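Local coordinates for type 3 secretion system translocon protein SctE (Shigella flexneri, PDB 3U0C), which forms, together with its partner IpaC, a pore in the host cell membrane through which the type III secretion system passes effector proteins into the cytosol, at residues N99-L102 and S103-E106; E113-I116 and N117-K120; I136-R139 and L140-D144; I174-K177 and T178-I181. All coordinates share one frame; numbering follows the deposited sequence.

Contact 1 (N99-L102 and S103-E106); sequences NTLL and SETE
Thr100 and Glu104, one helical turn apart, lie side by side and point the same way, the methyl CG2 of Thr100 resting against the carboxylate at 3.4 Å from Glu104 OE2. Thr100 holds CG2 anti to its N and beside the carbonyl carbon (chi1 -65°), which directs the methyl up the helix, while its OG1, beside the N, turns back to the carbonyl of Asp96; the Glu104 chain is extended beyond CG. On another side of the helix Leu102 and Glu106 meet at a slant, CD1 of Leu102 lying 3.8 Å from Glu106 OE2.

Thr105 places its hydroxyl beside its own N (chi1 -79°), so that OG1 reaches Leu101 O in a weak bond of 3.2 Å. The same carbonyl takes the backbone N of Thr105 at 2.7 Å. Flanking bonds of the same step run from Ser103 N to Asn99 O and from Glu106 N to Leu102 O. Leu101 is buried against Lys188 and Gln191 of helix 150-197, which Glu104 and Thr105 also touch through Lys188. This is regular i to i+4 alpha-helical packing on one arm of an antiparallel coiled coil.

Contact 2 (E113-I116 and N117-K120); sequences EKQI and NKLK
Lys114 O accepts the backbone N of Lys118 at 3.0 Å, and outward from this bond the two lysine side chains run side by side in the same direction. Their methylenes do the touching: CE of Lys114 is 3.5 Å from CE of Lys118. Lys114 is extended throughout, whereas Lys118 bends at its last torsion (chi4 -79°). Lys114 NZ stands 4.9 Å from Lys118 NZ, and these like charges would probably disfavour a closer approach. The amide of Gln115 slants across the same chain, with Gln115 NE2 3.9 Å from Lys118 CD, a van der Waals contact.

The carbonyls of all four residues 113-116 are satisfied by the next turn. Asn117 N gives Glu113 O a nearly straight bond (168° at the hydrogen), Leu119 N reaches Gln115 O at 2.8 Å, and Lys120 N reaches Ile116 O at 3.1 Å. Ile116 O also receives a weak second bond from Leu119 N, which is therefore shared between two carbonyls.

The lysines are exposed to solvent, while other side chains of this turn of helix 71-141 face helix 150-197, where Gln115 and Leu119 both pack on Ile174.

Contact 3 (I136-R139 and L140-D144); sequences IQTR and LSELD
Thr138 O is the acceptor on which the last turn of helix 71-141 converges. Ser141 OG gives it the shortest of these bonds, 2.7 Å, and the backbone N atoms of Ser141 and Glu142 add weak ones. The hydroxyl gets there because chi1 of Ser141 is 78°, which sets OG between the backbone N and the carbonyl carbon and turns it back over the preceding turn; it meets the carbonyl at a bend, with a C=O...OG angle of 134° and the donor tilted 19° from the carbonyl plane.

Among the other backbone bonds, Leu140 N reaches Ile136 O at 2.8 Å and Ser141 N reaches Gln137 O at 3.0 Å. Beyond them the regular ladder fades: the bond from Glu142 N to Thr138 O is stretched to 3.3 Å, and Leu143 N makes a weak bond to Leu140 O.

Apolar packing joins Ile136 and Leu140, whose side chains lie alongside each other, Ile136 CG1 being 4.2 Å from Leu140 CD1. Ile136 is buried, and Leu140 carries the apolar strip on to Leu153 of helix 150-197.

Thr138 and Glu142 also run side by side, with the threonine CG2 3.7 Å from Glu142 OE2, a methyl against a carboxylate oxygen. The more distant polar contacts lead across to the following part of the chain: Gln137 NE2 bonds to Glu157 OE2, and the poorly ordered guanidinium of Arg139 makes a long, weak ion pair with Glu149.

Such a C-terminal helix end, with a serine hydroxyl bonded to a carbonyl of the preceding turn, opens the connection between the two long antiparallel helices of the coiled-coil hairpin.

Contact 4 (I174-K177 and T178-I181); sequences IEQK and TLSI
Within the coiled-coil helix 150-197, Thr178 turns a buried side chain back onto the turn that precedes it. Its hydroxyl is held beside the backbone N (chi1 -62°), and OG1 bonds to Ile174 O at 3.2 Å. The approach is from above the carbonyl plane, 44° out of it, and thus not on a lone pair. The backbone N of Thr178 meets the same oxygen almost head-on at 2.9 Å, so two donors of one residue grip Ile174 O and the buried hydroxyl has an acceptor within its own helix.

This doubling is a familiar way for threonine to sit in a helix, and here the side chain that makes it packs against the antiparallel partner, helix 71-141, touching Tyr112. Leu179 N and Ser180 N continue the ladder to Glu175 O and Gln176 O, and Ile181 N completes it at Lys177 O, 2.8 Å away.

On the exposed side Gln176 bends at its second torsion (chi2 -21°) and crosses Leu179, its OE1 lying 4.1 Å from Leu179 CD1. Leu179 CG meanwhile rests 3.3 Å from Glu175 O. The carboxylate of Glu175 turns to Arg171, one turn earlier, in a salt bridge.

Contacts 1, 2 and 3 follow one another down helix 71-141, and contact 4 lies on helix 150-197, which returns antiparallel to it. Contacts 2 and 4 face each other, their centres about 9 Å apart, and touch directly: Gln115 CG lies 3.5 Å from Ile181 CD1, and Ile116 CD1 is 3.6 Å from Thr178 CG2. Contact 1 is centred about 21 Å from contact 2 and about 19 Å from contact 4, touching neither. Contact 3, at the hairpin end, is the remote one, its centre about 56 Å from that of contact 1 and about 36 Å from that of contact 2. All four belong to the elongated coiled-coil part of the translocator's N-terminal region.

Contact 1 (N99-L102 and S103-E106)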
ATOM      1  N   ASN A  99      -3.134  12.980  -3.821  1.00 27.15           N
ATOM      2  CA  ASN A  99      -4.026  12.870  -2.666  1.00 35.03           C
ATOM      3  C   ASN A  99      -4.548  11.447  -2.503  1.00 35.52           C
ATOM      4  O   ASN A  99      -4.626  10.908  -1.395  1.00 32.25           O
ATOM      5  CB  ASN A  99      -5.202  13.829  -2.795  1.00 27.73           C
ATOM      6  CG  ASN A  99      -4.805  15.261  -2.538  1.00 45.75           C
ATOM      7  OD1 ASN A  99      -3.733  15.530  -1.989  1.00 42.85           O
ATOM      8  ND2 ASN A  99      -5.667  16.198  -2.933  1.00 45.76           N
ATOM      9  N   THR A 100      -4.892  10.845  -3.629  1.00 32.57           N
ATOM     10  CA  THR A 100      -5.346   9.480  -3.658  1.00 29.93           C
ATOM     11  C   THR A 100      -4.222   8.539  -3.224  1.00 31.69           C
ATOM     12  O   THR A 100      -4.401   7.736  -2.291  1.00 26.35           O
ATOM     13  CB  THR A 100      -5.876   9.135  -5.054  1.00 31.17           C
ATOM     14  OG1 THR A 100      -7.030   9.937  -5.307  1.00 36.55           O
ATOM     15  CG2 THR A 100      -6.278   7.667  -5.137  1.00 37.62           C
ATOM     16  N   LEU A 101      -3.059   8.658  -3.864  1.00 26.44           N
ATOM     17  CA  LEU A 101      -1.939   7.778  -3.534  1.00 26.27           C
ATOM     18  C   LEU A 101      -1.605   7.878  -2.052  1.00 27.49           C
ATOM     19  O   LEU A 101      -1.409   6.871  -1.396  1.00 26.12           O
ATOM     20  CB  LEU A 101      -0.704   8.072  -4.380  1.00 26.06           C
ATOM     21  CG  LEU A 101      -0.738   7.508  -5.808  1.00 26.39           C
ATOM     22  CD1 LEU A 101       0.243   8.232  -6.731  1.00 26.99           C
ATOM     23  CD2 LEU A 101      -0.494   6.008  -5.816  1.00 26.68           C
ATOM     24  N   LEU A 102      -1.577   9.101  -1.536  1.00 25.42           N
ATOM     25  CA  LEU A 102      -1.281   9.346  -0.141  1.00 25.26           C
ATOM     26  C   LEU A 102      -2.267   8.615   0.769  1.00 34.65           C
ATOM     27  O   LEU A 102      -1.868   7.860   1.651  1.00 30.26           O
ATOM     28  CB  LEU A 102      -1.319  10.839   0.160  1.00 25.14           C
ATOM     29  CG  LEU A 102      -1.213  11.239   1.627  1.00 25.11           C
ATOM     30  CD1 LEU A 102      -0.017  10.564   2.269  1.00 28.04           C
ATOM     31  CD2 LEU A 102      -1.129  12.764   1.786  1.00 24.82           C
ATOM     32  N   SER A 103      -3.551   8.878   0.563  1.00 34.99           N
ATOM     33  CA  SER A 103      -4.595   8.266   1.362  1.00 33.72           C
ATOM     34  C   SER A 103      -4.507   6.737   1.276  1.00 31.84           C
ATOM     35  O   SER A 103      -4.594   6.035   2.293  1.00 30.90           O
ATOM     36  CB  SER A 103      -5.955   8.761   0.883  1.00 33.85           C
ATOM     37  OG  SER A 103      -6.975   7.837   1.199  1.00 37.79           O
ATOM     38  N   GLU A 104      -4.326   6.231   0.058  1.00 28.01           N
ATOM     39  CA  GLU A 104      -4.184   4.799  -0.186  1.00 40.82           C
ATOM     40  C   GLU A 104      -2.984   4.219   0.553  1.00 37.46           C
ATOM     41  O   GLU A 104      -3.062   3.141   1.157  1.00 28.33           O
ATOM     42  CB  GLU A 104      -4.060   4.505  -1.680  1.00 28.41           C
ATOM     43  CG  GLU A 104      -5.224   5.024  -2.501  1.00 37.24           C
ATOM     44  CD  GLU A 104      -5.219   4.524  -3.935  1.00 33.77           C
ATOM     45  OE1 GLU A 104      -4.129   4.344  -4.513  1.00 34.30           O
ATOM     46  OE2 GLU A 104      -6.316   4.299  -4.483  1.00 34.36           O
ATOM     47  N   THR A 105      -1.875   4.943   0.490  1.00 25.59           N
ATOM     48  CA  THR A 105      -0.667   4.554   1.194  1.00 26.34           C
ATOM     49  C   THR A 105      -0.880   4.485   2.714  1.00 24.67           C
ATOM     50  O   THR A 105      -0.404   3.561   3.365  1.00 24.85           O
ATOM     51  CB  THR A 105       0.518   5.457   0.820  1.00 24.26           C
ATOM     52  OG1 THR A 105       1.036   5.041  -0.448  1.00 24.35           O
ATOM     53  CG2 THR A 105       1.614   5.386   1.851  1.00 24.15           C
ATOM     54  N   GLU A 106      -1.608   5.449   3.269  1.00 31.62           N
ATOM     55  CA  GLU A 106      -1.899   5.449   4.700  1.00 31.02           C
ATOM     56  C   GLU A 106      -2.769   4.278   5.126  1.00 29.49           C
ATOM     57  O   GLU A 106      -2.561   3.701   6.197  1.00 30.43           O
ATOM     58  CB  GLU A 106      -2.568   6.756   5.103  1.00 34.83           C
ATOM     59  CG  GLU A 106      -1.595   7.908   5.137  1.00 40.92           C
ATOM     60  CD  GLU A 106      -2.272   9.242   5.254  1.00 43.45           C
ATOM     61  OE1 GLU A 106      -3.471   9.335   4.919  1.00 43.41           O
ATOM     62  OE2 GLU A 106      -1.596  10.202   5.688  1.00 48.49           O
TER

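Contact 2 (E113-I116 and N117-K120)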
ATOM      1  N   GLU A 113       0.557  -2.874   9.436  1.00 33.51           N
ATOM      2  CA  GLU A 113       0.804  -2.875  10.869  1.00 31.61           C
ATOM      3  C   GLU A 113      -0.147  -3.820  11.577  1.00 36.23           C
ATOM      4  O   GLU A 113       0.268  -4.598  12.439  1.00 32.68           O
ATOM      5  CB  GLU A 113       0.620  -1.465  11.430  1.00 34.18           C
ATOM      6  CG  GLU A 113       1.732  -0.508  11.080  1.00 36.23           C
ATOM      7  CD  GLU A 113       1.374   0.951  11.356  1.00 44.63           C
ATOM      8  OE1 GLU A 113       0.213   1.242  11.729  1.00 43.89           O
ATOM      9  OE2 GLU A 113       2.259   1.818  11.189  1.00 49.51           O
ATOM     10  N   LYS A 114      -1.423  -3.737  11.218  1.00 28.79           N
ATOM     11  CA  LYS A 114      -2.425  -4.626  11.776  1.00 29.38           C
ATOM     12  C   LYS A 114      -2.087  -6.101  11.518  1.00 29.79           C
ATOM     13  O   LYS A 114      -2.225  -6.950  12.413  1.00 32.72           O
ATOM     14  CB  LYS A 114      -3.806  -4.280  11.229  1.00 35.40           C
ATOM     15  CG  LYS A 114      -4.852  -5.356  11.478  1.00 47.09           C
ATOM     16  CD  LYS A 114      -6.262  -4.860  11.164  1.00 54.75           C
ATOM     17  CE  LYS A 114      -7.327  -5.778  11.780  1.00 59.81           C
ATOM     18  NZ  LYS A 114      -8.702  -5.291  11.419  1.00 63.00           N
ATOM     19  N   GLN A 115      -1.633  -6.399  10.306  1.00 29.13           N
ATOM     20  CA  GLN A 115      -1.290  -7.761   9.922  1.00 29.48           C
ATOM     21  C   GLN A 115      -0.013  -8.260  10.588  1.00 36.33           C
ATOM     22  O   GLN A 115       0.068  -9.426  10.964  1.00 30.22           O
ATOM     23  CB  GLN A 115      -1.157  -7.903   8.414  1.00 29.16           C
ATOM     24  CG  GLN A 115      -2.470  -7.852   7.685  1.00 38.92           C
ATOM     25  CD  GLN A 115      -3.409  -8.942   8.131  1.00 34.78           C
ATOM     26  OE1 GLN A 115      -3.017 -10.110   8.256  1.00 38.21           O
ATOM     27  NE2 GLN A 115      -4.659  -8.573   8.384  1.00 33.34           N
ATOM     28  N   ILE A 116       0.985  -7.382  10.689  1.00 39.72           N
ATOM     29  CA  ILE A 116       2.220  -7.673  11.413  1.00 37.28           C
ATOM     30  C   ILE A 116       1.932  -8.041  12.871  1.00 38.24           C
ATOM     31  O   ILE A 116       2.476  -9.025  13.397  1.00 32.62           O
ATOM     32  CB  ILE A 116       3.203  -6.486  11.353  1.00 37.27           C
ATOM     33  CG1 ILE A 116       3.767  -6.323   9.936  1.00 31.07           C
ATOM     34  CG2 ILE A 116       4.331  -6.692  12.348  1.00 32.96           C
ATOM     35  CD1 ILE A 116       4.773  -7.365   9.540  1.00 33.19           C
ATOM     36  N   ASN A 117       1.065  -7.276  13.526  1.00 31.32           N
ATOM     37  CA  ASN A 117       0.658  -7.647  14.882  1.00 31.99           C
ATOM     38  C   ASN A 117      -0.052  -8.996  14.915  1.00 32.59           C
ATOM     39  O   ASN A 117       0.214  -9.817  15.794  1.00 33.24           O
ATOM     40  CB  ASN A 117      -0.229  -6.584  15.528  1.00 31.94           C
ATOM     41  CG  ASN A 117      -0.856  -7.068  16.830  1.00 56.21           C
ATOM     42  OD1 ASN A 117      -0.150  -7.317  17.827  1.00 56.13           O
ATOM     43  ND2 ASN A 117      -2.186  -7.221  16.830  1.00 56.46           N
ATOM     44  N   LYS A 118      -0.954  -9.214  13.964  1.00 35.30           N
ATOM     45  CA  LYS A 118      -1.675 -10.479  13.852  1.00 39.35           C
ATOM     46  C   LYS A 118      -0.720 -11.662  13.694  1.00 39.77           C
ATOM     47  O   LYS A 118      -0.953 -12.750  14.235  1.00 32.56           O
ATOM     48  CB  LYS A 118      -2.660 -10.447  12.676  1.00 35.96           C
ATOM     49  CG  LYS A 118      -3.898  -9.624  12.937  1.00 31.28           C
ATOM     50  CD  LYS A 118      -5.011  -9.978  11.984  1.00 41.09           C
ATOM     51  CE  LYS A 118      -6.225  -9.082  12.194  1.00 45.18           C
ATOM     52  NZ  LYS A 118      -7.079  -9.456  13.366  1.00 56.13           N
ATOM     53  N   LEU A 119       0.351 -11.435  12.942  1.00 38.30           N
ATOM     54  CA  LEU A 119       1.326 -12.466  12.644  1.00 34.00           C
ATOM     55  C   LEU A 119       2.178 -12.810  13.862  1.00 35.30           C
ATOM     56  O   LEU A 119       2.656 -13.923  13.990  1.00 34.39           O
ATOM     57  CB  LEU A 119       2.220 -12.012  11.502  1.00 31.92           C
ATOM     58  CG  LEU A 119       3.433 -12.871  11.145  1.00 31.19           C
ATOM     59  CD1 LEU A 119       2.989 -14.274  10.758  1.00 31.49           C
ATOM     60  CD2 LEU A 119       4.212 -12.201  10.012  1.00 30.46           C
ATOM     61  N   LYS A 120       2.385 -11.836  14.734  1.00 37.31           N
ATOM     62  CA  LYS A 120       3.103 -12.077  15.971  1.00 41.32           C
ATOM     63  C   LYS A 120       2.272 -12.918  16.930  1.00 47.52           C
ATOM     64  O   LYS A 120       2.778 -13.853  17.561  1.00 36.09           O
ATOM     65  CB  LYS A 120       3.443 -10.755  16.628  1.00 45.55           C
ATOM     66  CG  LYS A 120       3.441 -10.781  18.142  1.00 55.87           C
ATOM     67  CD  LYS A 120       3.509  -9.343  18.612  1.00 58.82           C
ATOM     68  CE  LYS A 120       3.489  -9.171  20.118  1.00 70.39           C
ATOM     69  NZ  LYS A 120       3.394  -7.695  20.355  1.00 70.65           N
TER

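Contact 3 (I136-R139 and L140-D144)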
ATOM      1  N   ILE A 136       3.601 -32.580  27.213  1.00 42.01           N
ATOM      2  CA  ILE A 136       2.845 -33.816  27.241  1.00 42.26           C
ATOM      3  C   ILE A 136       3.690 -34.985  26.737  1.00 39.86           C
ATOM      4  O   ILE A 136       3.621 -36.088  27.287  1.00 40.76           O
ATOM      5  CB  ILE A 136       1.555 -33.708  26.432  1.00 41.06           C
ATOM      6  CG1 ILE A 136       0.669 -34.908  26.692  1.00 39.36           C
ATOM      7  CG2 ILE A 136       1.862 -33.644  24.952  1.00 37.22           C
ATOM      8  CD1 ILE A 136      -0.674 -34.791  26.075  1.00 38.46           C
ATOM      9  N   GLN A 137       4.511 -34.734  25.719  1.00 42.22           N
ATOM     10  CA  GLN A 137       5.342 -35.792  25.154  1.00 50.68           C
ATOM     11  C   GLN A 137       6.331 -36.304  26.196  1.00 45.52           C
ATOM     12  O   GLN A 137       6.484 -37.512  26.362  1.00 46.04           O
ATOM     13  CB  GLN A 137       6.049 -35.347  23.864  1.00 40.29           C
ATOM     14  CG  GLN A 137       5.157 -35.489  22.625  1.00 46.71           C
ATOM     15  CD  GLN A 137       5.797 -35.013  21.310  1.00 45.81           C
ATOM     16  OE1 GLN A 137       6.890 -34.438  21.293  1.00 49.05           O
ATOM     17  NE2 GLN A 137       5.095 -35.247  20.199  1.00 42.49           N
ATOM     18  N   THR A 138       6.976 -35.381  26.909  1.00 52.34           N
ATOM     19  CA  THR A 138       7.840 -35.752  28.021  1.00 46.00           C
ATOM     20  C   THR A 138       7.061 -36.555  29.059  1.00 50.74           C
ATOM     21  O   THR A 138       7.521 -37.600  29.535  1.00 50.95           O
ATOM     22  CB  THR A 138       8.413 -34.526  28.743  1.00 53.77           C
ATOM     23  OG1 THR A 138       9.422 -33.896  27.939  1.00 48.02           O
ATOM     24  CG2 THR A 138       9.011 -34.960  30.062  1.00 50.38           C
ATOM     25  N   ARG A 139       5.882 -36.058  29.422  1.00141.42           N
ATOM     26  CA  ARG A 139       5.036 -36.735  30.408  1.00148.02           C
ATOM     27  C   ARG A 139       4.626 -38.142  29.967  1.00138.46           C
ATOM     28  O   ARG A 139       4.512 -39.048  30.788  1.00140.93           O
ATOM     29  CB  ARG A 139       3.787 -35.899  30.690  1.00 95.69           C
ATOM     30  CG  ARG A 139       2.853 -36.508  31.724  1.00 95.69           C
ATOM     31  CD  ARG A 139       1.648 -35.644  32.057  1.00 95.69           C
ATOM     32  NE  ARG A 139       0.795 -36.261  33.070  1.00 95.69           N
ATOM     33  CZ  ARG A 139      -0.207 -35.643  33.676  1.00 95.69           C
ATOM     34  NH1 ARG A 139      -0.494 -34.384  33.373  1.00 95.69           N
ATOM     35  NH2 ARG A 139      -0.931 -36.282  34.587  1.00 95.69           N
ATOM     36  N   LEU A 140       4.421 -38.329  28.668  1.00 45.62           N
ATOM     37  CA  LEU A 140       4.024 -39.625  28.130  1.00 47.75           C
ATOM     38  C   LEU A 140       5.183 -40.602  28.099  1.00 46.87           C
ATOM     39  O   LEU A 140       4.976 -41.805  28.220  1.00 45.87           O
ATOM     40  CB  LEU A 140       3.470 -39.494  26.711  1.00 45.75           C
ATOM     41  CG  LEU A 140       2.017 -39.067  26.484  1.00 55.80           C
ATOM     42  CD1 LEU A 140       1.879 -38.536  25.063  1.00 43.35           C
ATOM     43  CD2 LEU A 140       1.035 -40.203  26.742  1.00 45.91           C
ATOM     44  N   SER A 141       6.397 -40.099  27.904  1.00 49.43           N
ATOM     45  CA  SER A 141       7.550 -40.985  27.876  1.00 50.91           C
ATOM     46  C   SER A 141       7.740 -41.630  29.240  1.00 54.86           C
ATOM     47  O   SER A 141       8.015 -42.824  29.342  1.00 47.88           O
ATOM     48  CB  SER A 141       8.816 -40.221  27.520  1.00 49.26           C
ATOM     49  OG  SER A 141       9.283 -39.500  28.639  1.00 50.21           O
ATOM     50  N   GLU A 142       7.597 -40.822  30.286  1.00 44.71           N
ATOM     51  CA  GLU A 142       7.909 -41.260  31.643  1.00 48.76           C
ATOM     52  C   GLU A 142       6.740 -42.064  32.208  1.00 58.25           C
ATOM     53  O   GLU A 142       6.769 -42.527  33.355  1.00 64.63           O
ATOM     54  CB  GLU A 142       8.248 -40.061  32.524  1.00 47.97           C
ATOM     55  CG  GLU A 142       9.402 -39.208  31.966  1.00 57.88           C
ATOM     56  CD  GLU A 142       9.547 -37.893  32.704  1.00 62.80           C
ATOM     57  OE1 GLU A 142       8.608 -37.547  33.469  1.00 67.38           O
ATOM     58  OE2 GLU A 142      10.588 -37.212  32.531  1.00 64.28           O
ATOM     59  N   LEU A 143       5.733 -42.264  31.359  1.00 58.33           N
ATOM     60  CA  LEU A 143       4.504 -42.960  31.734  1.00 59.98           C
ATOM     61  C   LEU A 143       4.645 -44.481  31.916  1.00 59.32           C
ATOM     62  O   LEU A 143       5.033 -45.207  30.975  1.00 53.44           O
ATOM     63  CB  LEU A 143       3.425 -42.676  30.693  1.00 62.45           C
ATOM     64  CG  LEU A 143       2.019 -42.785  31.220  1.00 61.20           C
ATOM     65  CD1 LEU A 143       2.010 -42.323  32.701  1.00 61.83           C
ATOM     66  CD2 LEU A 143       1.060 -41.967  30.379  1.00 54.61           C
ATOM     67  N   ASP A 144       4.368 -44.956  33.133  1.00 78.00           N
ATOM     68  CA  ASP A 144       4.150 -46.387  33.369  1.00 88.48           C
ATOM     69  C   ASP A 144       3.620 -47.007  32.095  1.00 91.72           C
ATOM     70  O   ASP A 144       2.558 -46.631  31.615  1.00 89.93           O
ATOM     71  CB  ASP A 144       3.117 -46.564  34.500  1.00 96.48           C
ATOM     72  CG  ASP A 144       3.325 -47.821  35.311  1.00101.12           C
ATOM     73  OD1 ASP A 144       2.881 -48.910  34.863  1.00101.36           O
ATOM     74  OD2 ASP A 144       3.928 -47.722  36.405  1.00101.32           O
TER

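Contact 4 (I174-K177 and T178-I181)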
ATOM      1  N   ILE A 174      -1.479 -15.432   7.057  1.00 32.35           N
ATOM      2  CA  ILE A 174      -1.229 -14.079   7.541  1.00 32.01           C
ATOM      3  C   ILE A 174       0.065 -13.527   6.952  1.00 31.56           C
ATOM      4  O   ILE A 174       0.094 -12.413   6.430  1.00 31.04           O
ATOM      5  CB  ILE A 174      -1.143 -14.036   9.078  1.00 33.84           C
ATOM      6  CG1 ILE A 174      -2.468 -14.483   9.698  1.00 32.91           C
ATOM      7  CG2 ILE A 174      -0.773 -12.638   9.551  1.00 33.58           C
ATOM      8  CD1 ILE A 174      -2.364 -14.850  11.162  1.00 37.34           C
ATOM      9  N   GLU A 175       1.131 -14.316   7.038  1.00 32.09           N
ATOM     10  CA  GLU A 175       2.423 -13.916   6.495  1.00 31.76           C
ATOM     11  C   GLU A 175       2.294 -13.539   5.024  1.00 33.99           C
ATOM     12  O   GLU A 175       2.917 -12.585   4.559  1.00 31.23           O
ATOM     13  CB  GLU A 175       3.447 -15.040   6.663  1.00 32.18           C
ATOM     14  CG  GLU A 175       4.832 -14.702   6.138  1.00 42.61           C
ATOM     15  CD  GLU A 175       5.901 -15.637   6.667  1.00 44.29           C
ATOM     16  OE1 GLU A 175       5.790 -16.859   6.436  1.00 47.56           O
ATOM     17  OE2 GLU A 175       6.852 -15.150   7.313  1.00 48.74           O
ATOM     18  N   GLN A 176       1.480 -14.296   4.295  1.00 38.08           N
ATOM     19  CA  GLN A 176       1.250 -14.032   2.880  1.00 39.01           C
ATOM     20  C   GLN A 176       0.599 -12.667   2.687  1.00 32.63           C
ATOM     21  O   GLN A 176       1.017 -11.884   1.833  1.00 33.18           O
ATOM     22  CB  GLN A 176       0.375 -15.125   2.265  1.00 42.79           C
ATOM     23  CG  GLN A 176       1.157 -16.292   1.683  1.00 54.03           C
ATOM     24  CD  GLN A 176       2.593 -15.928   1.361  1.00 57.07           C
ATOM     25  OE1 GLN A 176       2.858 -15.156   0.439  1.00 52.50           O
ATOM     26  NE2 GLN A 176       3.529 -16.485   2.121  1.00 59.88           N
ATOM     27  N   LYS A 177      -0.426 -12.389   3.486  1.00 30.91           N
ATOM     28  CA  LYS A 177      -1.124 -11.105   3.420  1.00 30.50           C
ATOM     29  C   LYS A 177      -0.179  -9.951   3.718  1.00 32.72           C
ATOM     30  O   LYS A 177      -0.166  -8.954   3.010  1.00 30.36           O
ATOM     31  CB  LYS A 177      -2.302 -11.042   4.376  1.00 30.70           C
ATOM     32  CG  LYS A 177      -3.491 -11.850   3.936  1.00 58.28           C
ATOM     33  CD  LYS A 177      -4.655 -11.634   4.878  1.00 60.59           C
ATOM     34  CE  LYS A 177      -5.777 -12.630   4.620  1.00 59.17           C
ATOM     35  NZ  LYS A 177      -7.037 -12.225   5.322  1.00 56.48           N
ATOM     36  N   THR A 178       0.605 -10.090   4.781  1.00 32.04           N
ATOM     37  CA  THR A 178       1.654  -9.132   5.085  1.00 30.05           C
ATOM     38  C   THR A 178       2.479  -8.779   3.841  1.00 30.16           C
ATOM     39  O   THR A 178       2.607  -7.604   3.473  1.00 29.36           O
ATOM     40  CB  THR A 178       2.631  -9.694   6.138  1.00 30.34           C
ATOM     41  OG1 THR A 178       1.930  -9.943   7.363  1.00 35.91           O
ATOM     42  CG2 THR A 178       3.727  -8.690   6.385  1.00 40.08           C
ATOM     43  N   LEU A 179       3.017  -9.817   3.204  1.00 32.96           N
ATOM     44  CA  LEU A 179       3.892  -9.682   2.048  1.00 33.90           C
ATOM     45  C   LEU A 179       3.158  -9.059   0.860  1.00 34.43           C
ATOM     46  O   LEU A 179       3.730  -8.277   0.098  1.00 31.19           O
ATOM     47  CB  LEU A 179       4.456 -11.051   1.660  1.00 32.92           C
ATOM     48  CG  LEU A 179       5.478 -11.662   2.634  1.00 32.49           C
ATOM     49  CD1 LEU A 179       5.976 -13.030   2.154  1.00 34.81           C
ATOM     50  CD2 LEU A 179       6.652 -10.722   2.871  1.00 31.34           C
ATOM     51  N   SER A 180       1.885  -9.418   0.730  1.00 30.18           N
ATOM     52  CA  SER A 180       1.015  -8.913  -0.314  1.00 30.06           C
ATOM     53  C   SER A 180       0.786  -7.407  -0.150  1.00 34.03           C
ATOM     54  O   SER A 180       0.882  -6.637  -1.110  1.00 33.11           O
ATOM     55  CB  SER A 180      -0.318  -9.657  -0.266  1.00 30.38           C
ATOM     56  OG  SER A 180      -1.247  -9.124  -1.194  1.00 41.50           O
ATOM     57  N   ILE A 181       0.460  -7.005   1.072  1.00 34.32           N
ATOM     58  CA  ILE A 181       0.294  -5.601   1.415  1.00 30.12           C
ATOM     59  C   ILE A 181       1.565  -4.821   1.116  1.00 31.37           C
ATOM     60  O   ILE A 181       1.511  -3.755   0.514  1.00 30.10           O
ATOM     61  CB  ILE A 181      -0.070  -5.428   2.902  1.00 30.13           C
ATOM     62  CG1 ILE A 181      -1.437  -6.037   3.201  1.00 30.47           C
ATOM     63  CG2 ILE A 181      -0.073  -3.975   3.302  1.00 29.69           C
ATOM     64  CD1 ILE A 181      -1.701  -6.167   4.685  1.00 30.66           C
TER